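Local coordinates for lipoprotein (Colwellia psychrerythraea, PDB 3O0Y) that is of unknown function but, as a putative lipoprotein of the DUF885 family in the peptidase MA clan, may be related to metallopeptidases, at residues W130-F136 with M547-Q552; L194-L200 with L268-S274. All blocks are in the same frame, centred on the assembly; numbering follows the deposited sequence.

Going from the N terminus, the chain reaches W130-F136 in the loop between strand 126-128 and helix 144-154, then L194-L200, which leads into helix 197-210. The long helix 236-268 runs out into L268-S274, which returns to L194-L200 and closes the shorter loop, that of contact 2. Only after most of the remaining helices does the chain arrive at M547-Q552, at the end of helix 536-548, and close contact 1. Contact 2 is therefore nested inside contact 1. Their centres lie about 16 Å apart and the two touch: F136 packs on P195, joining the two loops, and M547, at the end of helix 536-548, packs on S196 and V198 at the start of helix 197-210.

Contact 1: residues W130-F136 with M547-Q552; sequences WMGLSPF and MAWPGQ
A548 O is approached from two quarters by the 130-136 loop: water 1 donates a hydrogen bond to it, 2.9 Å from the water oxygen, and in turn accepts from F136 N, while P135 CG packs against the same oxygen at 3.4 Å. The tip of the P135 ring also meets the P550 ring, CG to CD 3.8 Å. F136 turns its edge to M547 O, its CE2 3.9 Å from that oxygen. At the other end of the contact, W549 offers one face to two residues. M131 SD sits over the five-membered ring, 3.6 Å from its centroid and 20° off the normal, a Met-aromatic contact reached by a bend at chi3 (79°). W549 is the first residue to leave helical geometry after helix 536-548, so its indole sits where the chain turns off toward helix 555-574. W130 brings an edge to the six-membered ring in a T-shaped stack, planes 71° apart and CH2 3.6 Å from W549 CZ3. A hydrogen bond from W549 NE1 to N142 OD1 probably helps hold the indole's rotation. Q552 crosses the W130 edge, NE2 3.7 Å from CZ2, while its amide is held by R545 at OE1 and Y556 at NE2.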
ATOM      1  N   TRP A 130      -4.736   4.565  -4.154  1.00  7.84           N
ATOM      2  CA  TRP A 130      -3.534   4.514  -3.296  1.00  9.00           C
ATOM      3  C   TRP A 130      -2.299   5.060  -3.997  1.00  7.90           C
ATOM      4  O   TRP A 130      -1.655   5.972  -3.487  1.00  7.39           O
ATOM      5  CB  TRP A 130      -3.326   3.073  -2.772  1.00  8.92           C
ATOM      6  CG  TRP A 130      -1.946   2.748  -2.367  1.00  7.39           C
ATOM      7  CD1 TRP A 130      -1.293   3.269  -1.254  1.00  9.84           C
ATOM      8  CD2 TRP A 130      -1.036   1.843  -2.984  1.00  6.61           C
ATOM      9  NE1 TRP A 130      -0.026   2.759  -1.182  1.00 12.23           N
ATOM     10  CE2 TRP A 130       0.167   1.896  -2.248  1.00 11.39           C
ATOM     11  CE3 TRP A 130      -1.102   1.004  -4.116  1.00 10.22           C
ATOM     12  CZ2 TRP A 130       1.278   1.130  -2.590  1.00 10.77           C
ATOM     13  CZ3 TRP A 130       0.017   0.258  -4.463  1.00  9.06           C
ATOM     14  CH2 TRP A 130       1.153   0.286  -3.670  1.00  9.38           C
ATOM     15  N   MET A 131      -1.985   4.522  -5.182  1.00  6.84           N
ATOM     16  CA  MET A 131      -0.704   4.769  -5.842  1.00  8.38           C
ATOM     17  C   MET A 131      -0.711   5.903  -6.824  1.00  8.85           C
ATOM     18  O   MET A 131       0.351   6.258  -7.332  1.00  6.58           O
ATOM     19  CB  MET A 131      -0.194   3.472  -6.549  1.00  7.09           C
ATOM     20  CG  MET A 131       1.281   3.148  -6.345  1.00  8.78           C
ATOM     21  SD  MET A 131       2.075   1.711  -7.101  1.00  2.70           S
ATOM     22  CE  MET A 131       2.260   2.428  -8.740  1.00  9.60           C
ATOM     23  N   GLY A 132      -1.867   6.540  -7.019  1.00  7.96           N
ATOM     24  CA  GLY A 132      -1.993   7.561  -8.057  1.00  7.81           C
ATOM     25  C   GLY A 132      -1.831   6.938  -9.430  1.00  7.82           C
ATOM     26  O   GLY A 132      -2.303   5.817  -9.676  1.00  7.90           O
ATOM     27  N   LEU A 133      -1.109   7.628 -10.322  1.00  6.27           N
ATOM     28  CA  LEU A 133      -0.944   7.101 -11.665  1.00  8.94           C
ATOM     29  C   LEU A 133      -0.196   5.772 -11.608  1.00  7.53           C
ATOM     30  O   LEU A 133       0.932   5.710 -11.099  1.00  9.65           O
ATOM     31  CB  LEU A 133      -0.199   8.066 -12.557  1.00  8.92           C
ATOM     32  CG  LEU A 133       0.112   7.665 -14.021  1.00 10.57           C
ATOM     33  CD1 LEU A 133      -1.147   7.318 -14.823  1.00  8.37           C
ATOM     34  CD2 LEU A 133       0.981   8.772 -14.700  1.00 11.15           C
ATOM     35  N   SER A 134      -0.791   4.735 -12.205  1.00  8.73           N
ATOM     36  CA  SER A 134      -0.227   3.415 -12.168  1.00  7.33           C
ATOM     37  C   SER A 134      -0.128   2.944 -13.634  1.00  7.89           C
ATOM     38  O   SER A 134      -1.065   3.075 -14.334  1.00  9.23           O
ATOM     39  CB  SER A 134      -1.132   2.530 -11.378  1.00  8.79           C
ATOM     40  OG  SER A 134      -1.227   2.985 -10.029  1.00 11.11           O
ATOM     41  N   PRO A 135       0.987   2.330 -14.014  1.00  6.77           N
ATOM     42  CA  PRO A 135       1.252   2.212 -15.487  1.00  7.55           C
ATOM     43  C   PRO A 135       0.545   1.099 -16.211  1.00  8.12           C
ATOM     44  O   PRO A 135       0.354   1.209 -17.447  1.00  8.56           O
ATOM     45  CB  PRO A 135       2.762   1.987 -15.531  1.00  9.48           C
ATOM     46  CG  PRO A 135       3.145   1.393 -14.206  1.00  7.69           C
ATOM     47  CD  PRO A 135       2.218   2.049 -13.214  1.00  9.63           C
ATOM     48  N   PHE A 136       0.196   0.008 -15.536  1.00  7.46           N
ATOM     49  CA  PHE A 136      -0.321  -1.203 -16.221  1.00 10.07           C
ATOM     50  C   PHE A 136      -1.686  -1.600 -15.652  1.00  9.61           C
ATOM     51  O   PHE A 136      -1.775  -2.108 -14.500  1.00 10.68           O
ATOM     52  CB  PHE A 136       0.685  -2.315 -16.107  1.00  9.61           C
ATOM     53  CG  PHE A 136       2.061  -1.933 -16.630  1.00  8.47           C
ATOM     54  CD1 PHE A 136       2.234  -1.444 -17.917  1.00 13.42           C
ATOM     55  CD2 PHE A 136       3.164  -2.011 -15.818  1.00 11.43           C
ATOM     56  CE1 PHE A 136       3.477  -1.040 -18.348  1.00 12.17           C
ATOM     57  CE2 PHE A 136       4.435  -1.596 -16.267  1.00 15.92           C
ATOM     58  CZ  PHE A 136       4.577  -1.109 -17.533  1.00 12.67           C
ATOM     59  N   MET A 547       8.821  -3.932 -10.865  1.00  7.21           N
ATOM     60  CA  MET A 547       8.666  -3.762 -12.334  1.00  7.35           C
ATOM     61  C   MET A 547       7.268  -3.202 -12.675  1.00  8.19           C
ATOM     62  O   MET A 547       7.148  -2.384 -13.551  1.00  9.15           O
ATOM     63  CB  MET A 547       8.901  -5.070 -13.092  1.00  9.65           C
ATOM     64  CG  MET A 547      10.352  -5.593 -13.132  1.00 11.18           C
ATOM     65  SD  MET A 547      10.582  -7.362 -13.658  1.00  4.87           S
ATOM     66  CE  MET A 547       9.652  -7.277 -15.254  1.00  9.19           C
ATOM     67  N   ALA A 548       6.235  -3.599 -11.940  1.00  8.92           N
ATOM     68  CA  ALA A 548       4.833  -3.154 -12.157  1.00  8.43           C
ATOM     69  C   ALA A 548       4.554  -1.826 -11.504  1.00  8.69           C
ATOM     70  O   ALA A 548       3.622  -1.135 -11.910  1.00  8.58           O
ATOM     71  CB  ALA A 548       3.828  -4.217 -11.575  1.00 10.48           C
ATOM     72  N   TRP A 549       5.290  -1.508 -10.426  1.00  7.14           N
ATOM     73  CA  TRP A 549       5.098  -0.293  -9.597  1.00  7.41           C
ATOM     74  C   TRP A 549       6.335   0.597  -9.520  1.00  6.81           C
ATOM     75  O   TRP A 549       6.867   0.849  -8.462  1.00  6.30           O
ATOM     76  CB  TRP A 549       4.727  -0.667  -8.161  1.00  6.62           C
ATOM     77  CG  TRP A 549       3.455  -1.340  -7.950  1.00  6.83           C
ATOM     78  CD1 TRP A 549       2.407  -1.467  -8.821  1.00  8.44           C
ATOM     79  CD2 TRP A 549       3.010  -1.936  -6.719  1.00  6.21           C
ATOM     80  NE1 TRP A 549       1.376  -2.145  -8.227  1.00  9.99           N
ATOM     81  CE2 TRP A 549       1.724  -2.453  -6.942  1.00  9.62           C
ATOM     82  CE3 TRP A 549       3.592  -2.113  -5.464  1.00  8.98           C
ATOM     83  CZ2 TRP A 549       1.015  -3.122  -5.956  1.00  8.72           C
ATOM     84  CZ3 TRP A 549       2.909  -2.801  -4.495  1.00 10.47           C
ATOM     85  CH2 TRP A 549       1.613  -3.266  -4.729  1.00 10.34           C
ATOM     86  N   PRO A 550       6.862   1.058 -10.658  1.00  7.44           N
ATOM     87  CA  PRO A 550       8.027   1.907 -10.606  1.00  7.21           C
ATOM     88  C   PRO A 550       7.955   3.071  -9.639  1.00  7.39           C
ATOM     89  O   PRO A 550       7.006   3.846  -9.626  1.00  6.11           O
ATOM     90  CB  PRO A 550       8.184   2.421 -12.052  1.00  7.59           C
ATOM     91  CG  PRO A 550       7.169   1.767 -12.811  1.00 11.35           C
ATOM     92  CD  PRO A 550       6.160   1.147 -11.916  1.00 10.35           C
ATOM     93  N   GLY A 551       8.992   3.152  -8.803  1.00  7.51           N
ATOM     94  CA  GLY A 551       9.182   4.191  -7.810  1.00  6.96           C
ATOM     95  C   GLY A 551       8.607   3.940  -6.443  1.00  4.61           C
ATOM     96  O   GLY A 551       9.026   4.607  -5.461  1.00  6.79           O
ATOM     97  N   GLN A 552       7.621   3.067  -6.348  1.00  6.17           N
ATOM     98  CA  GLN A 552       6.877   2.824  -5.105  1.00  3.88           C
ATOM     99  C   GLN A 552       7.848   2.320  -4.036  1.00  5.17           C
ATOM    100  O   GLN A 552       7.704   2.738  -2.866  1.00  5.86           O
ATOM    101  CB  GLN A 552       5.647   1.919  -5.250  1.00  3.55           C
ATOM    102  CG  GLN A 552       4.771   1.809  -3.979  1.00  8.35           C
ATOM    103  CD  GLN A 552       5.284   0.933  -2.879  1.00  6.14           C
ATOM    104  OE1 GLN A 552       5.951  -0.077  -3.132  1.00  7.87           O
ATOM    105  NE2 GLN A 552       4.882   1.240  -1.597  1.00  4.94           N
TER
HETATM  106  O   HOH W   1       0.984  -1.020 -12.991  1.00 10.53           O

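Contact 2: residues L194-L200 with L268-S274; sequences LPSKVTL and LLSEARS
K197 opens helix 197-210 just after S196 at the N-cap position, and from there it grips the loop that leaves helix 236-268, so that the contact joins the start of one helix to the exit of another. All three direct hydrogen bonds across the contact come from this lysine. Its backbone N reaches R273 O at 2.9 Å, nearly straight at 165°, so a first-turn amide of the helix is satisfied by the facing loop. The side chain runs out extended as far as CE and bends only at the last torsion (chi4 -59°), which brings NZ among the loop's carbonyls. One hydrogen bond runs from K197 NZ to L269 O, 2.8 Å long and in the carbonyl plane. A second joins K197 NZ to A272 O at 3.0 Å, tilted 28° from that carbonyl's plane. Water 2 is a third acceptor for NZ and donates in turn to S270 O, and these oxygens probably help to stabilise the ammonium charge. Water 3 makes a further bridge, from V198 N to S274 O.

The apolar packing lies along the A272 methyl and the leucines. L200 CD2 touches L268 CB at 3.6 Å and also nears A272 CB, while L200 CB rests against L269 CD1. L194 CD2 is wedged beside the backbone of A272, 3.6 Å from its N, with L268 CG and E271 CB nearby.

On the other branch of L194 lies the R273 guanidinium, whose NH2 is bonded to N192 O; R273 NH1 comes to 3.6 Å from L194 CD1.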
ATOM      1  N   LEU A 194       2.929  -0.782 -23.045  1.00 14.22           N
ATOM      2  CA  LEU A 194       2.418  -2.056 -22.548  1.00 15.61           C
ATOM      3  C   LEU A 194       3.377  -2.770 -21.642  1.00 13.60           C
ATOM      4  O   LEU A 194       4.518  -2.466 -21.616  1.00 13.38           O
ATOM      5  CB  LEU A 194       1.954  -2.990 -23.662  1.00 18.48           C
ATOM      6  CG  LEU A 194       2.709  -3.233 -24.959  1.00 23.26           C
ATOM      7  CD1 LEU A 194       4.135  -2.848 -24.893  1.00 18.65           C
ATOM      8  CD2 LEU A 194       2.407  -4.705 -25.389  1.00 21.14           C
ATOM      9  N   PRO A 195       2.871  -3.741 -20.900  1.00 14.12           N
ATOM     10  CA  PRO A 195       3.745  -4.301 -19.864  1.00 14.07           C
ATOM     11  C   PRO A 195       4.872  -5.125 -20.500  1.00 13.44           C
ATOM     12  O   PRO A 195       4.742  -5.600 -21.646  1.00 12.53           O
ATOM     13  CB  PRO A 195       2.783  -5.168 -19.047  1.00 14.21           C
ATOM     14  CG  PRO A 195       1.404  -4.655 -19.409  1.00 16.44           C
ATOM     15  CD  PRO A 195       1.530  -4.349 -20.849  1.00 14.02           C
ATOM     16  N   SER A 196       5.941  -5.360 -19.747  1.00 11.70           N
ATOM     17  CA  SER A 196       6.884  -6.379 -20.074  1.00 11.75           C
ATOM     18  C   SER A 196       6.200  -7.737 -20.167  1.00 11.91           C
ATOM     19  O   SER A 196       5.094  -7.958 -19.634  1.00 10.76           O
ATOM     20  CB  SER A 196       8.024  -6.480 -19.104  1.00 12.36           C
ATOM     21  OG  SER A 196       7.544  -7.085 -17.895  1.00 13.41           O
ATOM     22  N   LYS A 197       6.860  -8.651 -20.891  1.00 12.36           N
ATOM     23  CA  LYS A 197       6.342 -10.025 -21.021  1.00 12.36           C
ATOM     24  C   LYS A 197       6.105 -10.677 -19.674  1.00 11.20           C
ATOM     25  O   LYS A 197       5.060 -11.253 -19.441  1.00 12.19           O
ATOM     26  CB  LYS A 197       7.297 -10.891 -21.851  1.00 13.56           C
ATOM     27  CG  LYS A 197       7.304 -10.524 -23.355  1.00 17.35           C
ATOM     28  CD  LYS A 197       8.222 -11.438 -24.216  1.00 19.05           C
ATOM     29  CE  LYS A 197       8.431 -10.911 -25.659  1.00 19.86           C
ATOM     30  NZ  LYS A 197       7.139 -10.744 -26.475  1.00 18.02           N
ATOM     31  N   VAL A 198       7.055 -10.511 -18.760  1.00  9.84           N
ATOM     32  CA  VAL A 198       6.965 -11.050 -17.413  1.00 11.72           C
ATOM     33  C   VAL A 198       5.707 -10.532 -16.677  1.00 12.05           C
ATOM     34  O   VAL A 198       5.011 -11.313 -15.973  1.00 12.36           O
ATOM     35  CB  VAL A 198       8.293 -10.826 -16.663  1.00 11.27           C
ATOM     36  CG1 VAL A 198       8.112 -10.989 -15.118  1.00 13.81           C
ATOM     37  CG2 VAL A 198       9.397 -11.794 -17.128  1.00 12.34           C
ATOM     38  N   THR A 199       5.458  -9.236 -16.777  1.00 11.76           N
ATOM     39  CA  THR A 199       4.320  -8.617 -16.081  1.00 11.46           C
ATOM     40  C   THR A 199       3.024  -9.117 -16.692  1.00 11.12           C
ATOM     41  O   THR A 199       2.131  -9.542 -15.972  1.00 13.67           O
ATOM     42  CB  THR A 199       4.353  -7.090 -16.159  1.00 10.92           C
ATOM     43  OG1 THR A 199       5.569  -6.637 -15.551  1.00 12.65           O
ATOM     44  CG2 THR A 199       3.111  -6.436 -15.473  1.00  9.68           C
ATOM     45  N   LEU A 200       2.942  -9.124 -18.018  1.00 13.19           N
ATOM     46  CA  LEU A 200       1.782  -9.639 -18.690  1.00 13.48           C
ATOM     47  C   LEU A 200       1.527 -11.135 -18.423  1.00 13.78           C
ATOM     48  O   LEU A 200       0.374 -11.548 -18.265  1.00 11.68           O
ATOM     49  CB  LEU A 200       1.856  -9.307 -20.179  1.00 14.49           C
ATOM     50  CG  LEU A 200       0.582  -9.205 -20.993  1.00 18.36           C
ATOM     51  CD1 LEU A 200      -0.494  -8.297 -20.374  1.00 16.27           C
ATOM     52  CD2 LEU A 200       0.959  -8.707 -22.380  1.00 19.48           C
ATOM     53  N   LEU A 268      -1.712  -9.558 -26.557  1.00 15.27           N
ATOM     54  CA  LEU A 268      -0.630  -8.587 -26.410  1.00 16.48           C
ATOM     55  C   LEU A 268       0.778  -9.126 -26.140  1.00 15.20           C
ATOM     56  O   LEU A 268       1.756  -8.403 -26.280  1.00 13.33           O
ATOM     57  CB  LEU A 268      -0.990  -7.681 -25.208  1.00 15.92           C
ATOM     58  CG  LEU A 268      -1.279  -6.251 -25.541  1.00 24.07           C
ATOM     59  CD1 LEU A 268      -1.931  -6.019 -26.851  1.00 17.98           C
ATOM     60  CD2 LEU A 268      -2.123  -5.670 -24.376  1.00 18.66           C
ATOM     61  N   LEU A 269       0.880 -10.398 -25.756  1.00 16.56           N
ATOM     62  CA  LEU A 269       2.152 -11.013 -25.402  1.00 20.04           C
ATOM     63  C   LEU A 269       3.218 -10.890 -26.463  1.00 20.90           C
ATOM     64  O   LEU A 269       4.370 -10.664 -26.162  1.00 21.24           O
ATOM     65  CB  LEU A 269       1.916 -12.487 -25.061  1.00 21.48           C
ATOM     66  CG  LEU A 269       2.369 -13.084 -23.715  1.00 26.98           C
ATOM     67  CD1 LEU A 269       2.524 -12.099 -22.534  1.00 29.91           C
ATOM     68  CD2 LEU A 269       1.468 -14.282 -23.363  1.00 29.80           C
ATOM     69  N   SER A 270       2.841 -10.974 -27.730  1.00 22.14           N
ATOM     70  CA  SER A 270       3.873 -10.908 -28.750  1.00 23.54           C
ATOM     71  C   SER A 270       4.468  -9.507 -28.929  1.00 22.82           C
ATOM     72  O   SER A 270       5.623  -9.381 -29.354  1.00 24.60           O
ATOM     73  CB  SER A 270       3.326 -11.450 -30.065  1.00 23.88           C
ATOM     74  OG  SER A 270       2.188 -10.703 -30.447  1.00 27.41           O
ATOM     75  N   GLU A 271       3.719  -8.466 -28.559  1.00 20.73           N
ATOM     76  CA  GLU A 271       4.197  -7.095 -28.645  1.00 21.59           C
ATOM     77  C   GLU A 271       4.876  -6.668 -27.324  1.00 19.97           C
ATOM     78  O   GLU A 271       5.635  -5.692 -27.300  1.00 20.10           O
ATOM     79  CB  GLU A 271       3.037  -6.118 -28.940  1.00 21.81           C
ATOM     80  CG  GLU A 271       2.297  -6.269 -30.273  1.00 29.50           C
ATOM     81  CD  GLU A 271       0.860  -5.705 -30.192  1.00 37.24           C
ATOM     82  OE1 GLU A 271       0.656  -4.544 -29.712  1.00 39.62           O
ATOM     83  OE2 GLU A 271      -0.075  -6.439 -30.604  1.00 43.16           O
ATOM     84  N   ALA A 272       4.587  -7.398 -26.250  1.00 17.40           N
ATOM     85  CA  ALA A 272       5.109  -7.043 -24.928  1.00 16.84           C
ATOM     86  C   ALA A 272       6.632  -7.096 -24.926  1.00 17.82           C
ATOM     87  O   ALA A 272       7.242  -7.864 -25.646  1.00 17.59           O
ATOM     88  CB  ALA A 272       4.543  -7.927 -23.877  1.00 17.96           C
ATOM     89  N   ARG A 273       7.294  -6.265 -24.129  1.00 17.71           N
ATOM     90  CA  ARG A 273       8.759  -6.218 -24.292  1.00 19.22           C
ATOM     91  C   ARG A 273       9.508  -7.189 -23.406  1.00 17.11           C
ATOM     92  O   ARG A 273       9.089  -7.506 -22.283  1.00 16.33           O
ATOM     93  CB  ARG A 273       9.249  -4.794 -24.072  1.00 20.78           C
ATOM     94  CG  ARG A 273       8.703  -3.825 -25.146  1.00 23.66           C
ATOM     95  CD  ARG A 273       9.476  -2.462 -25.133  1.00 23.93           C
ATOM     96  NE  ARG A 273       8.815  -1.352 -25.842  1.00 16.35           N
ATOM     97  CZ  ARG A 273       7.747  -0.695 -25.373  1.00 17.72           C
ATOM     98  NH1 ARG A 273       7.169  -1.101 -24.270  1.00 16.23           N
ATOM     99  NH2 ARG A 273       7.265   0.359 -26.016  1.00 19.75           N
ATOM    100  N   SER A 274      10.686  -7.614 -23.856  1.00 14.27           N
ATOM    101  CA  SER A 274      11.531  -8.430 -22.991  1.00 16.24           C
ATOM    102  C   SER A 274      12.233  -7.585 -21.924  1.00 15.86           C
ATOM    103  O   SER A 274      12.581  -8.094 -20.856  1.00 16.17           O
ATOM    104  CB  SER A 274      12.534  -9.236 -23.821  1.00 16.90           C
ATOM    105  OG  SER A 274      13.272  -8.327 -24.582  1.00 25.40           O
TER
HETATM  106  O   HOH W   2       8.260 -10.611 -29.026  1.00 48.49           O
HETATM  107  O   HOH W   3       9.823  -9.457 -19.766  1.00 14.21           O